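Local structure of nitrite oxidoreductase subunit A (Kuenenia stuttgartiensis, 7B04) at residues N658-Y664 with S1055-R1061; F911-K917 with N1014-H1020. The protein belongs to the molybdopterin oxidoreductase family, probably resembles NarG, and holds a molybdenum atom, two MD1 groups and an iron/sulfur cluster. All blocks are in the same frame, centred on the assembly; numbering follows the deposited sequence.

How the contacts relate
Both contacts line the pocket of the same MD1, and their centres lie about 13 Å apart. Along the chain the order is 658-664, 911-917, 1014-1020, 1055-1061, so the two segments of contact 2 fall between those of contact 1. Contact 2 pairs neighbouring parallel strands of the six-stranded barrel in the C-terminal part of the chain; contact 1 joins the loop leading into helix 663-670 to the loop ahead of strand 1075-1076. They meet where Ile1059 CD1 packs on Cys913 SG at 3.5 Å and on Met1018 CE at 3.8 Å. Sequence-distant parts of the fold thus converge on one ligand.

Contact 1 of 2, residues N658-Y664 with S1055-R1061; sequences NNAKHVY and SQQSITR. With MD1 (phosphoric acid 4-(2-amino-4-oxo-3,4,5,6,-tetrahydro-pteridin-6-yl)-2-hydroxy-3,4-dimercapto-but-3-en-yl ester guanylate ester), chain C.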
loop_
_atom_site.group_PDB
_atom_site.type_symbol
_atom_site.label_atom_id
_atom_site.label_comp_id
_atom_site.label_asym_id
_atom_site.label_seq_id
_atom_site.Cartn_x
_atom_site.Cartn_y
_atom_site.Cartn_z
ATOM N N ASN B 658 -14.514 5.287 13.280
ATOM C CA ASN B 658 -13.755 6.017 12.270
ATOM C C ASN B 658 -14.089 5.520 10.871
ATOM O O ASN B 658 -14.286 6.322 9.950
ATOM C CB ASN B 658 -12.257 5.891 12.552
ATOM C CG ASN B 658 -11.401 6.653 11.560
ATOM O OD1 ASN B 658 -10.883 7.725 11.875
ATOM N ND2 ASN B 658 -11.222 6.094 10.367
ATOM N N ASN B 659 -14.172 4.204 10.694
ATOM C CA ASN B 659 -14.458 3.635 9.385
ATOM C C ASN B 659 -15.949 3.451 9.138
ATOM O O ASN B 659 -16.328 2.971 8.064
ATOM C CB ASN B 659 -13.747 2.288 9.219
ATOM C CG ASN B 659 -12.240 2.415 9.267
ATOM O OD1 ASN B 659 -11.673 3.403 8.801
ATOM N ND2 ASN B 659 -11.580 1.406 9.823
ATOM N N ALA B 660 -16.798 3.809 10.096
ATOM C CA ALA B 660 -18.230 3.707 9.874
ATOM C C ALA B 660 -18.676 4.691 8.804
ATOM O O ALA B 660 -18.157 5.804 8.691
ATOM C CB ALA B 660 -19.003 3.986 11.158
ATOM N N LYS B 661 -19.671 4.277 8.033
ATOM C CA LYS B 661 -20.180 5.078 6.934
ATOM C C LYS B 661 -21.213 6.053 7.475
ATOM O O LYS B 661 -22.016 5.699 8.344
ATOM C CB LYS B 661 -20.751 4.173 5.848
ATOM C CG LYS B 661 -19.782 3.053 5.543
ATOM C CD LYS B 661 -20.427 1.905 4.821
ATOM C CE LYS B 661 -19.738 0.619 5.217
ATOM N NZ LYS B 661 -19.500 -0.261 4.038
ATOM N N HIS B 662 -21.174 7.285 6.958
ATOM C CA HIS B 662 -22.029 8.382 7.412
ATOM C C HIS B 662 -21.629 8.746 8.845
ATOM O O HIS B 662 -22.468 8.888 9.733
ATOM C CB HIS B 662 -23.516 8.014 7.315
ATOM C CG HIS B 662 -24.413 9.165 6.980
ATOM N ND1 HIS B 662 -24.374 10.361 7.660
ATOM C CD2 HIS B 662 -25.397 9.290 6.057
ATOM C CE1 HIS B 662 -25.285 11.181 7.164
ATOM N NE2 HIS B 662 -25.918 10.555 6.189
ATOM N N VAL B 663 -20.318 8.923 9.041
ATOM C CA VAL B 663 -19.727 8.920 10.378
ATOM C C VAL B 663 -20.194 10.114 11.201
ATOM O O VAL B 663 -20.481 9.984 12.396
ATOM C CB VAL B 663 -18.189 8.860 10.283
ATOM C CG1 VAL B 663 -17.637 10.052 9.516
ATOM C CG2 VAL B 663 -17.577 8.801 11.670
ATOM N N TYR B 664 -20.276 11.293 10.585
ATOM C CA TYR B 664 -20.586 12.490 11.358
ATOM C C TYR B 664 -22.043 12.515 11.802
ATOM O O TYR B 664 -22.365 13.135 12.821
ATOM C CB TYR B 664 -20.183 13.729 10.558
ATOM C CG TYR B 664 -18.674 13.849 10.471
ATOM C CD1 TYR B 664 -17.928 14.255 11.571
ATOM C CD2 TYR B 664 -17.990 13.515 9.308
ATOM C CE1 TYR B 664 -16.548 14.349 11.511
ATOM C CE2 TYR B 664 -16.606 13.604 9.237
ATOM C CZ TYR B 664 -15.891 14.023 10.342
ATOM O OH TYR B 664 -14.519 14.117 10.281
ATOM N N SER B 1055 -14.086 14.075 6.285
ATOM C CA SER B 1055 -13.531 12.774 5.950
ATOM C C SER B 1055 -14.163 12.286 4.657
ATOM O O SER B 1055 -15.140 12.853 4.164
ATOM C CB SER B 1055 -13.752 11.761 7.077
ATOM O OG SER B 1055 -13.335 10.469 6.678
ATOM N N GLN B 1056 -13.606 11.197 4.128
ATOM C CA GLN B 1056 -14.213 10.525 2.987
ATOM C C GLN B 1056 -15.575 9.944 3.333
ATOM O O GLN B 1056 -16.310 9.540 2.425
ATOM C CB GLN B 1056 -13.286 9.421 2.471
ATOM C CG GLN B 1056 -13.467 8.085 3.170
ATOM C CD GLN B 1056 -12.745 8.017 4.500
ATOM O OE1 GLN B 1056 -12.253 9.025 5.007
ATOM N NE2 GLN B 1056 -12.688 6.826 5.080
ATOM N N GLN B 1057 -15.927 9.894 4.618
ATOM C CA GLN B 1057 -17.232 9.432 5.060
ATOM C C GLN B 1057 -18.217 10.579 5.266
ATOM O O GLN B 1057 -19.275 10.371 5.868
ATOM C CB GLN B 1057 -17.094 8.651 6.371
ATOM C CG GLN B 1057 -16.314 7.329 6.350
ATOM C CD GLN B 1057 -16.856 6.268 5.403
ATOM O OE1 GLN B 1057 -17.261 6.548 4.277
ATOM N NE2 GLN B 1057 -16.877 5.030 5.877
ATOM N N SER B 1058 -17.894 11.783 4.790
ATOM C CA SER B 1058 -18.847 12.886 4.813
ATOM C C SER B 1058 -19.847 12.837 3.667
ATOM O O SER B 1058 -20.874 13.521 3.731
ATOM C CB SER B 1058 -18.104 14.225 4.782
ATOM O OG SER B 1058 -17.308 14.398 5.941
ATOM N N ILE B 1059 -19.576 12.049 2.629
ATOM C CA ILE B 1059 -20.436 11.990 1.451
ATOM C C ILE B 1059 -20.928 10.566 1.226
ATOM O O ILE B 1059 -21.112 10.135 0.081
ATOM C CB ILE B 1059 -19.692 12.527 0.214
ATOM C CG1 ILE B 1059 -18.287 11.921 0.118
ATOM C CG2 ILE B 1059 -19.598 14.044 0.272
ATOM C CD1 ILE B 1059 -18.192 10.674 -0.738
ATOM N N THR B 1060 -21.178 9.839 2.308
ATOM C CA THR B 1060 -21.534 8.431 2.234
ATOM C C THR B 1060 -22.723 8.157 3.142
ATOM O O THR B 1060 -22.994 8.898 4.091
ATOM C CB THR B 1060 -20.350 7.544 2.632
ATOM O OG1 THR B 1060 -20.648 6.176 2.331
ATOM C CG2 THR B 1060 -20.092 7.678 4.104
ATOM N N ARG B 1061 -23.452 7.088 2.825
ATOM C CA ARG B 1061 -24.711 6.807 3.498
ATOM C C ARG B 1061 -24.988 5.312 3.521
ATOM O O ARG B 1061 -24.468 4.544 2.707
ATOM C CB ARG B 1061 -25.872 7.524 2.805
ATOM C CG ARG B 1061 -27.237 7.038 3.179
ATOM C CD ARG B 1061 -28.419 7.675 2.519
ATOM N NE ARG B 1061 -29.533 7.195 3.312
ATOM C CZ ARG B 1061 -29.912 7.772 4.441
ATOM N NH1 ARG B 1061 -29.300 8.871 4.865
ATOM N NH2 ARG B 1061 -30.897 7.253 5.147
HETATM P PB MD1 C . -11.895 -2.247 9.832
HETATM O O3B MD1 C . -10.415 -1.735 9.329
HETATM O O1B MD1 C . -12.444 -1.219 10.791
HETATM O O2B MD1 C . -11.742 -3.566 10.552
HETATM O O3A MD1 C . -12.957 -2.454 8.583
HETATM C C10 MD1 C . -12.524 -2.634 7.265
HETATM C C11 MD1 C . -13.501 -1.899 6.301
HETATM O O11 MD1 C . -12.894 -0.456 5.940
HETATM C C12 MD1 C . -13.757 -2.637 5.219
HETATM S S12 MD1 C . -12.854 -4.196 4.989
HETATM C C13 MD1 C . -14.788 -2.299 4.103
HETATM S S13 MD1 C . -14.860 -3.538 2.775
HETATM C C14 MD1 C . -15.670 -1.148 3.966
HETATM N N15 MD1 C . -15.057 -0.297 2.756
HETATM C C16 MD1 C . -15.511 1.033 2.637
HETATM C C15 MD1 C . -15.201 1.788 1.393
HETATM O O14 MD1 C . -14.594 1.261 0.523
HETATM N N17 MD1 C . -15.656 3.196 1.243
HETATM C C17 MD1 C . -16.441 3.881 2.380
HETATM N N16 MD1 C . -16.887 5.254 2.229
HETATM N N18 MD1 C . -16.764 3.127 3.646
HETATM C C20 MD1 C . -16.338 1.762 3.813
HETATM N N8 MD1 C . -16.658 1.109 5.013
HETATM C C7 MD1 C . -16.079 -0.371 5.189
HETATM P PA MD1 C . -9.110 -1.613 10.332
HETATM O O1A MD1 C . -7.829 -1.777 9.551
HETATM O O2A MD1 C . -9.147 -0.249 10.957
HETATM O "O5'" MD1 C . -9.134 -2.679 11.586
HETATM C "C5'" MD1 C . -7.950 -2.779 12.328
HETATM C "C4'" MD1 C . -8.035 -1.908 13.629
HETATM O "O4'" MD1 C . -7.624 -2.768 14.858
HETATM C "C1'" MD1 C . -6.169 -2.328 15.201
HETATM N N9 MD1 C . -5.277 -3.509 15.371
HETATM C C4 MD1 C . -5.480 -4.318 16.397
HETATM N N3 MD1 C . -6.492 -4.286 17.484
HETATM C C2 MD1 C . -6.484 -5.328 18.502
HETATM N N2 MD1 C . -7.472 -5.291 19.557
HETATM N N1 MD1 C . -5.511 -6.388 18.469
HETATM C C6 MD1 C . -4.541 -6.412 17.420
HETATM O O6 MD1 C . -3.738 -7.281 17.387
HETATM C C5 MD1 C . -4.552 -5.313 16.348
HETATM N N7 MD1 C . -3.786 -5.093 15.285
HETATM C C8 MD1 C . -4.227 -3.974 14.670
HETATM C "C2'" MD1 C . -5.787 -1.598 14.231
HETATM O "O2'" MD1 C . -4.915 -0.534 14.715
HETATM C "C3'" MD1 C . -7.177 -0.960 13.593
HETATM O "O3'" MD1 C . -7.611 0.160 14.419
#
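This contact forms a wall of an MD1 pocket, where Gln1057 reads the pterin edge and Asn659 holds the diphosphate. Gln1057 OE1 accepts a very short hydrogen bond of 2.5 Å from MD1 N16, while Gln1057 NE2 donates to MD1 N18 at 2.9 Å, a two-point recognition of the pterin's amino group and ring nitrogen. The same NE2 makes a weak hydrogen bond to Asn659 O, 3.1 Å away, and so ties the ligand-binding amide to the other segment. Asn659 ND2 reaches MD1 O1B at 2.9 Å and, weakly, MD1 O2A at 3.2 Å. Lys661 extends along the pterin, its CE 3.1 Å from MD1 N8, and its ammonium group is hydrogen-bonded to Thr1096. The loop bearing Gln1057 is shaped by a type I turn, closed by Ser1058 N to Ser1055 O at 3.0 Å and by Ser1055 N to Ser1058 OG at 3.3 Å; Ser1058 OG also hydrogen-bonds Ser999 O. Away from the ligand the fit is mostly van der Waals: Val663 CG1 lies 3.5 Å from Gln1057 CB, Thr1060 CG2 is 3.1 Å from His662 N, and the His662 ring meets Arg1061 with its edge, CD2 to CA at 3.6 Å. His662 adopts a left-handed backbone conformation at the N-cap position, turning the chain into helix 663-670. Arg1061 is held beyond the contact by a salt bridge to Asp983 and a cation-pi interaction with Trp882. Helix 615-618 packs against Ala660 and His662, helix 994-999 against Tyr664, and Met1018 of strand 1015-1018 touches the side chains of Gln1056 and Ile1059.

Contact 2 of 2, residues F911-K917 with N1014-H1020; sequences FYCVTPK and NCTMMKH. With MD1 (phosphoric acid 4-(2-amino-4-oxo-3,4,5,6,-tetrahydro-pteridin-6-yl)-2-hydroxy-3,4-dimercapto-but-3-en-yl ester guanylate ester), chain C.
One carbonyl takes two hydrogen bonds from one residue: Tyr912 O accepts from Thr1016 N at 2.9 Å and from Thr1016 OG1 at 2.6 Å, with Thr1016 in rotamer p. Around it the extended strands 911-914 and 1015-1018 run parallel, their axes 4.5 Å apart at closest and crossing at -26°. The register pairs Tyr912 with Cys1015, Cys913 with Thr1016 and Val914 with Met1017, CA to CA 4.5, 4.7 and 4.9 Å. Tyr912 N donates to Asn1014 O at 2.7 Å, Val914 N to Thr1016 O at 2.9 Å and Met1018 N to Val914 O at 3.0 Å. Tyr912, Val914, Cys1015 and Met1017 share one face, with Val914 CG2 3.6 Å from Met1017 CG; on the other, Cys913 SG touches Met1018 CE at 3.6 Å. The strands belong to a closed six-stranded barrel, consistent with the double-psi barrel of the C-terminal domain in the DMSO reductase family; strand 1102-1109 flanks the first and strand 956-959 the second. Beyond them Thr915 (phi/psi -125/78) and Pro916 (-77/178) keep 911-917 extended alongside 1018-1020, so the two segments stay paired: His1020 N donates to Pro916 O at 2.7 Å, and Lys1019 NZ, also salt-bridged to Glu311, to Lys917 O at 3.1 Å. Thr915 OG1 accepts a very short 2.4 Å hydrogen bond from MD1 N17. Chi1 t carries the His1020 ring face over MD1 C20, and His1020 NE2 donates to MD1 O11 at 2.6 Å. Between nearest atoms, the Pro916 side chain lies about 3 Å from a second MD1 and that of Lys917 about 4 Å from the molybdenum.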
loop_
_atom_site.group_PDB
_atom_site.type_symbol
_atom_site.label_atom_id
_atom_site.label_comp_id
_atom_site.label_asym_id
_atom_site.label_seq_id
_atom_site.Cartn_x
_atom_site.Cartn_y
_atom_site.Cartn_z
ATOM N N PHE B 911 -21.484 13.964 -10.045
ATOM C CA PHE B 911 -20.193 13.290 -10.015
ATOM C C PHE B 911 -20.326 12.026 -9.184
ATOM O O PHE B 911 -20.742 12.090 -8.024
ATOM C CB PHE B 911 -19.109 14.189 -9.415
ATOM C CG PHE B 911 -18.603 15.241 -10.349
ATOM C CD1 PHE B 911 -17.775 14.904 -11.406
ATOM C CD2 PHE B 911 -18.936 16.570 -10.159
ATOM C CE1 PHE B 911 -17.299 15.873 -12.266
ATOM C CE2 PHE B 911 -18.463 17.545 -11.014
ATOM C CZ PHE B 911 -17.643 17.195 -12.070
ATOM N N TYR B 912 -19.968 10.883 -9.764
ATOM C CA TYR B 912 -19.853 9.714 -8.916
ATOM C C TYR B 912 -18.671 9.919 -7.977
ATOM O O TYR B 912 -17.778 10.736 -8.228
ATOM C CB TYR B 912 -19.656 8.445 -9.749
ATOM C CG TYR B 912 -20.789 8.119 -10.703
ATOM C CD1 TYR B 912 -21.922 7.446 -10.267
ATOM C CD2 TYR B 912 -20.713 8.467 -12.044
ATOM C CE1 TYR B 912 -22.953 7.146 -11.139
ATOM C CE2 TYR B 912 -21.735 8.172 -12.921
ATOM C CZ TYR B 912 -22.853 7.511 -12.466
ATOM O OH TYR B 912 -23.872 7.214 -13.340
ATOM N N CYS B 913 -18.649 9.151 -6.900
ATOM C CA CYS B 913 -17.555 9.306 -5.944
ATOM C C CYS B 913 -17.258 7.917 -5.391
ATOM O O CYS B 913 -17.799 7.507 -4.362
ATOM C CB CYS B 913 -17.884 10.295 -4.838
ATOM S SG CYS B 913 -16.465 10.742 -3.819
ATOM N N VAL B 914 -16.371 7.222 -6.067
ATOM C CA VAL B 914 -15.965 5.895 -5.641
ATOM C C VAL B 914 -14.969 6.046 -4.504
ATOM O O VAL B 914 -14.178 6.996 -4.465
ATOM C CB VAL B 914 -15.355 5.109 -6.817
ATOM C CG1 VAL B 914 -16.412 4.773 -7.847
ATOM C CG2 VAL B 914 -14.243 5.921 -7.451
ATOM N N THR B 915 -15.028 5.133 -3.537
ATOM C CA THR B 915 -14.049 5.105 -2.456
ATOM C C THR B 915 -13.444 3.708 -2.435
ATOM O O THR B 915 -13.785 2.877 -1.579
ATOM C CB THR B 915 -14.662 5.488 -1.107
ATOM O OG1 THR B 915 -15.695 4.562 -0.749
ATOM C CG2 THR B 915 -15.232 6.898 -1.165
ATOM N N PRO B 916 -12.518 3.423 -3.341
ATOM C CA PRO B 916 -11.889 2.105 -3.384
ATOM C C PRO B 916 -10.850 2.011 -2.275
ATOM O O PRO B 916 -10.626 2.951 -1.516
ATOM C CB PRO B 916 -11.238 2.066 -4.775
ATOM C CG PRO B 916 -11.873 3.191 -5.546
ATOM C CD PRO B 916 -12.135 4.232 -4.506
ATOM N N LYS B 917 -10.225 0.852 -2.181
ATOM C CA LYS B 917 -9.157 0.660 -1.219
ATOM C C LYS B 917 -7.800 0.780 -1.898
ATOM O O LYS B 917 -7.655 0.563 -3.103
ATOM C CB LYS B 917 -9.333 -0.669 -0.492
ATOM C CG LYS B 917 -10.615 -0.611 0.315
ATOM C CD LYS B 917 -10.792 -1.740 1.284
ATOM C CE LYS B 917 -12.152 -1.615 1.933
ATOM N NZ LYS B 917 -13.239 -2.015 0.992
ATOM N N ASN B 1014 -17.482 12.137 -15.213
ATOM C CA ASN B 1014 -18.431 12.140 -14.107
ATOM C C ASN B 1014 -18.033 11.216 -12.964
ATOM O O ASN B 1014 -18.907 10.758 -12.220
ATOM C CB ASN B 1014 -19.825 11.771 -14.615
ATOM C CG ASN B 1014 -20.357 12.765 -15.622
ATOM O OD1 ASN B 1014 -20.502 12.453 -16.803
ATOM N ND2 ASN B 1014 -20.657 13.973 -15.157
ATOM N N CYS B 1015 -16.744 10.955 -12.765
ATOM C CA CYS B 1015 -16.338 10.005 -11.739
ATOM C C CYS B 1015 -15.131 10.539 -10.990
ATOM O O CYS B 1015 -14.124 10.910 -11.602
ATOM C CB CYS B 1015 -16.016 8.633 -12.341
ATOM S SG CYS B 1015 -15.573 7.375 -11.118
ATOM N N THR B 1016 -15.243 10.564 -9.668
ATOM C CA THR B 1016 -14.197 11.027 -8.775
ATOM C C THR B 1016 -13.847 9.903 -7.813
ATOM O O THR B 1016 -14.667 9.025 -7.533
ATOM C CB THR B 1016 -14.638 12.272 -7.996
ATOM O OG1 THR B 1016 -15.736 11.931 -7.140
ATOM C CG2 THR B 1016 -15.078 13.370 -8.954
ATOM N N MET B 1017 -12.626 9.945 -7.286
ATOM C CA MET B 1017 -12.117 8.836 -6.494
ATOM C C MET B 1017 -11.404 9.353 -5.258
ATOM O O MET B 1017 -10.577 10.265 -5.343
ATOM C CB MET B 1017 -11.156 7.965 -7.317
ATOM C CG MET B 1017 -10.818 6.631 -6.671
ATOM S SD MET B 1017 -9.480 6.697 -5.459
ATOM C CE MET B 1017 -8.047 6.664 -6.529
ATOM N N MET B 1018 -11.719 8.750 -4.116
ATOM C CA MET B 1018 -10.974 8.934 -2.882
ATOM C C MET B 1018 -10.677 7.559 -2.314
ATOM O O MET B 1018 -11.575 6.718 -2.234
ATOM C CB MET B 1018 -11.762 9.764 -1.859
ATOM C CG MET B 1018 -12.124 11.166 -2.314
ATOM S SD MET B 1018 -12.898 12.134 -1.002
ATOM C CE MET B 1018 -14.502 11.347 -0.892
ATOM N N LYS B 1019 -9.432 7.323 -1.919
ATOM C CA LYS B 1019 -9.110 6.033 -1.332
ATOM C C LYS B 1019 -9.762 5.949 0.043
ATOM O O LYS B 1019 -9.969 6.959 0.721
ATOM C CB LYS B 1019 -7.598 5.825 -1.264
ATOM C CG LYS B 1019 -6.974 5.551 -2.630
ATOM C CD LYS B 1019 -7.549 4.280 -3.247
ATOM C CE LYS B 1019 -6.858 3.925 -4.553
ATOM N NZ LYS B 1019 -7.480 2.755 -5.234
ATOM N N HIS B 1020 -10.092 4.734 0.455
ATOM C CA HIS B 1020 -10.901 4.532 1.649
ATOM C C HIS B 1020 -10.026 4.561 2.893
ATOM O O HIS B 1020 -8.876 4.118 2.858
ATOM C CB HIS B 1020 -11.646 3.196 1.572
ATOM C CG HIS B 1020 -12.309 2.811 2.858
ATOM N ND1 HIS B 1020 -13.211 3.636 3.495
ATOM C CD2 HIS B 1020 -12.211 1.699 3.625
ATOM C CE1 HIS B 1020 -13.629 3.056 4.605
ATOM N NE2 HIS B 1020 -13.044 1.877 4.705
HETATM P PB MD1 C . -11.895 -2.247 9.832
HETATM O O3B MD1 C . -10.415 -1.735 9.329
HETATM O O1B MD1 C . -12.444 -1.219 10.791
HETATM O O2B MD1 C . -11.742 -3.566 10.552
HETATM O O3A MD1 C . -12.957 -2.454 8.583
HETATM C C10 MD1 C . -12.524 -2.634 7.265
HETATM C C11 MD1 C . -13.501 -1.899 6.301
HETATM O O11 MD1 C . -12.894 -0.456 5.940
HETATM C C12 MD1 C . -13.757 -2.637 5.219
HETATM S S12 MD1 C . -12.854 -4.196 4.989
HETATM C C13 MD1 C . -14.788 -2.299 4.103
HETATM S S13 MD1 C . -14.860 -3.538 2.775
HETATM C C14 MD1 C . -15.670 -1.148 3.966
HETATM N N15 MD1 C . -15.057 -0.297 2.756
HETATM C C16 MD1 C . -15.511 1.033 2.637
HETATM C C15 MD1 C . -15.201 1.788 1.393
HETATM O O14 MD1 C . -14.594 1.261 0.523
HETATM N N17 MD1 C . -15.656 3.196 1.243
HETATM C C17 MD1 C . -16.441 3.881 2.380
HETATM N N16 MD1 C . -16.887 5.254 2.229
HETATM N N18 MD1 C . -16.764 3.127 3.646
HETATM C C20 MD1 C . -16.338 1.762 3.813
HETATM N N8 MD1 C . -16.658 1.109 5.013
HETATM C C7 MD1 C . -16.079 -0.371 5.189
HETATM P PA MD1 C . -9.110 -1.613 10.332
HETATM O O1A MD1 C . -7.829 -1.777 9.551
HETATM O O2A MD1 C . -9.147 -0.249 10.957
HETATM O "O5'" MD1 C . -9.134 -2.679 11.586
HETATM C "C5'" MD1 C . -7.950 -2.779 12.328
HETATM C "C4'" MD1 C . -8.035 -1.908 13.629
HETATM O "O4'" MD1 C . -7.624 -2.768 14.858
HETATM C "C1'" MD1 C . -6.169 -2.328 15.201
HETATM N N9 MD1 C . -5.277 -3.509 15.371
HETATM C C4 MD1 C . -5.480 -4.318 16.397
HETATM N N3 MD1 C . -6.492 -4.286 17.484
HETATM C C2 MD1 C . -6.484 -5.328 18.502
HETATM N N2 MD1 C . -7.472 -5.291 19.557
HETATM N N1 MD1 C . -5.511 -6.388 18.469
HETATM C C6 MD1 C . -4.541 -6.412 17.420
HETATM O O6 MD1 C . -3.738 -7.281 17.387
HETATM C C5 MD1 C . -4.552 -5.313 16.348
HETATM N N7 MD1 C . -3.786 -5.093 15.285
HETATM C C8 MD1 C . -4.227 -3.974 14.670
HETATM C "C2'" MD1 C . -5.787 -1.598 14.231
HETATM O "O2'" MD1 C . -4.915 -0.534 14.715
HETATM C "C3'" MD1 C . -7.177 -0.960 13.593
HETATM O "O3'" MD1 C . -7.611 0.160 14.419
#